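Putative methyltransferase (Porphyromonas gingivalis, PDB 3LL7) probably transfers methyl groups from S-adenosylmethionine to a substrate that is not established. Local coordinates at residues A[129-132]-A[133-137]. Sequence-based numbering, arbitrary orientation.
Sequences VAAR and HNIPL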
ATOM      1  N   VAL A 129       7.649 -21.716  10.881  1.00  5.32           N
ATOM      2  CA  VAL A 129       8.713 -22.646  10.502  1.00  6.16           C
ATOM      3  C   VAL A 129       9.440 -22.100   9.259  1.00  5.72           C
ATOM      4  O   VAL A 129      10.676 -22.111   9.210  1.00  6.24           O
ATOM      5  CB  VAL A 129       8.188 -24.092  10.235  1.00  7.25           C
ATOM      6  CG1 VAL A 129       9.311 -24.969   9.652  1.00  9.30           C
ATOM      7  CG2 VAL A 129       7.724 -24.745  11.594  1.00  6.49           C
ATOM      8  N   ALA A 130       8.670 -21.602   8.299  1.00  5.34           N
ATOM      9  CA  ALA A 130       9.282 -21.101   7.060  1.00  5.87           C
ATOM     10  C   ALA A 130      10.129 -19.840   7.354  1.00  5.86           C
ATOM     11  O   ALA A 130      11.240 -19.666   6.815  1.00  6.84           O
ATOM     12  CB  ALA A 130       8.209 -20.808   6.024  1.00  4.92           C
ATOM     13  N   ALA A 131       9.592 -18.969   8.206  1.00  6.73           N
ATOM     14  CA  ALA A 131      10.263 -17.727   8.571  1.00  7.67           C
ATOM     15  C   ALA A 131      11.535 -17.997   9.331  1.00  8.78           C
ATOM     16  O   ALA A 131      12.548 -17.326   9.148  1.00  8.47           O
ATOM     17  CB  ALA A 131       9.325 -16.819   9.372  1.00  6.93           C
ATOM     18  N   ARG A 132      11.487 -19.013  10.184  1.00  9.22           N
ATOM     19  CA  ARG A 132      12.634 -19.435  10.934  1.00  9.93           C
ATOM     20  C   ARG A 132      13.758 -19.865   9.967  1.00 10.57           C
ATOM     21  O   ARG A 132      14.933 -19.645  10.243  1.00 11.33           O
ATOM     22  CB  ARG A 132      12.211 -20.559  11.919  1.00  9.74           C
ATOM     23  CG  ARG A 132      13.136 -20.786  13.079  1.00 10.78           C
ATOM     24  CD  ARG A 132      12.518 -21.699  14.142  1.00  6.85           C
ATOM     25  NE  ARG A 132      11.580 -20.957  14.979  1.00  6.67           N
ATOM     26  CZ  ARG A 132      10.271 -21.199  15.000  1.00  5.31           C
ATOM     27  NH1 ARG A 132       9.754 -22.200  14.275  1.00  3.27           N
ATOM     28  NH2 ARG A 132       9.484 -20.460  15.760  1.00  5.65           N
ATOM     29  N   HIS A 133      13.394 -20.453   8.828  1.00 10.46           N
ATOM     30  CA  HIS A 133      14.358 -20.803   7.768  1.00  9.70           C
ATOM     31  C   HIS A 133      14.781 -19.598   6.884  1.00  9.65           C
ATOM     32  O   HIS A 133      15.975 -19.399   6.611  1.00  9.86           O
ATOM     33  CB  HIS A 133      13.752 -21.906   6.886  1.00 10.74           C
ATOM     34  CG  HIS A 133      14.588 -22.267   5.696  1.00  9.22           C
ATOM     35  ND1 HIS A 133      15.591 -23.213   5.745  1.00 11.03           N
ATOM     36  CD2 HIS A 133      14.555 -21.820   4.419  1.00  9.29           C
ATOM     37  CE1 HIS A 133      16.145 -23.326   4.547  1.00  7.43           C
ATOM     38  NE2 HIS A 133      15.536 -22.489   3.731  1.00  6.62           N
ATOM     39  N   ASN A 134      13.796 -18.835   6.423  1.00  8.58           N
ATOM     40  CA  ASN A 134      13.996 -17.767   5.439  1.00  9.71           C
ATOM     41  C   ASN A 134      14.678 -16.544   6.014  1.00 10.31           C
ATOM     42  O   ASN A 134      15.581 -15.959   5.374  1.00 10.52           O
ATOM     43  CB  ASN A 134      12.670 -17.328   4.816  1.00  9.04           C
ATOM     44  CG  ASN A 134      12.059 -18.399   3.922  1.00  9.74           C
ATOM     45  OD1 ASN A 134      12.766 -19.239   3.358  1.00  8.88           O
ATOM     46  ND2 ASN A 134      10.759 -18.349   3.766  1.00  8.44           N
ATOM     47  N   ILE A 135      14.237 -16.131   7.205  1.00 11.50           N
ATOM     48  CA  ILE A 135      14.721 -14.860   7.782  1.00 12.61           C
ATOM     49  C   ILE A 135      16.265 -14.775   7.834  1.00 13.92           C
ATOM     50  O   ILE A 135      16.835 -13.788   7.336  1.00 15.18           O
ATOM     51  CB  ILE A 135      13.989 -14.482   9.123  1.00 12.25           C
ATOM     52  CG1 ILE A 135      12.580 -13.962   8.829  1.00 12.66           C
ATOM     53  CG2 ILE A 135      14.805 -13.461   9.937  1.00 14.35           C
ATOM     54  CD1 ILE A 135      11.641 -13.865  10.094  1.00 10.43           C
ATOM     55  N   PRO A 136      16.957 -15.808   8.372  1.00 14.67           N
ATOM     56  CA  PRO A 136      18.429 -15.732   8.378  1.00 15.52           C
ATOM     57  C   PRO A 136      19.093 -15.686   6.991  1.00 15.72           C
ATOM     58  O   PRO A 136      20.221 -15.214   6.882  1.00 16.25           O
ATOM     59  CB  PRO A 136      18.855 -16.999   9.131  1.00 15.71           C
ATOM     60  CG  PRO A 136      17.685 -17.378   9.933  1.00 15.11           C
ATOM     61  CD  PRO A 136      16.485 -16.998   9.101  1.00 14.73           C
ATOM     62  N   LEU A 137      18.415 -16.163   5.949  1.00 15.21           N
ATOM     63  CA  LEU A 137      18.958 -16.076   4.587  1.00 15.10           C
ATOM     64  C   LEU A 137      18.777 -14.683   3.970  1.00 15.80           C
ATOM     65  O   LEU A 137      19.355 -14.361   2.918  1.00 14.70           O
ATOM     66  CB  LEU A 137      18.308 -17.134   3.698  1.00 15.41           C
ATOM     67  CG  LEU A 137      18.414 -18.557   4.262  1.00 15.23           C
ATOM     68  CD1 LEU A 137      17.535 -19.497   3.500  1.00 15.95           C
ATOM     69  CD2 LEU A 137      19.871 -19.025   4.248  1.00 15.55           C
TER
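H133 donates its backbone N-H to V129 O at 3.2 Å, the longest of three successive i to i+4 bonds that identify this stretch as alpha helix. With CG anti to the backbone N (chi1 175°), its imidazole swings clear of the preceding turn; ND1 bonds to E8 and NE2 to the carbonyl of S66, which together fix the ring's rotation. N134 N binds A130 O at 2.7 Å. The N134 side chain also lies close to that carbonyl oxygen, its CG 3.3 Å from A130 O, while ND2 donates to the Y68 carbonyl. I135 N reaches A131 O at 2.8 Å; CG1 beside its backbone N (chi1 -75°) then brings CD1 alongside A131 CB, 3.8 Å away. P136 lacks an N-H, and its CD instead abuts R132 O at 3.3 Å, which accounts for the kink. Helix 125-138 is the crossover of the beta-alpha-beta unit between parallel strands 117-122 and 144-149: A131 and I135 rest on Y120, I135 also meets helix 106-112, R132 NH2 hydrogen-bonds to I147 O and T149 OG1, both on strand 144-149, and helix 8-20 packs against V129 and H133.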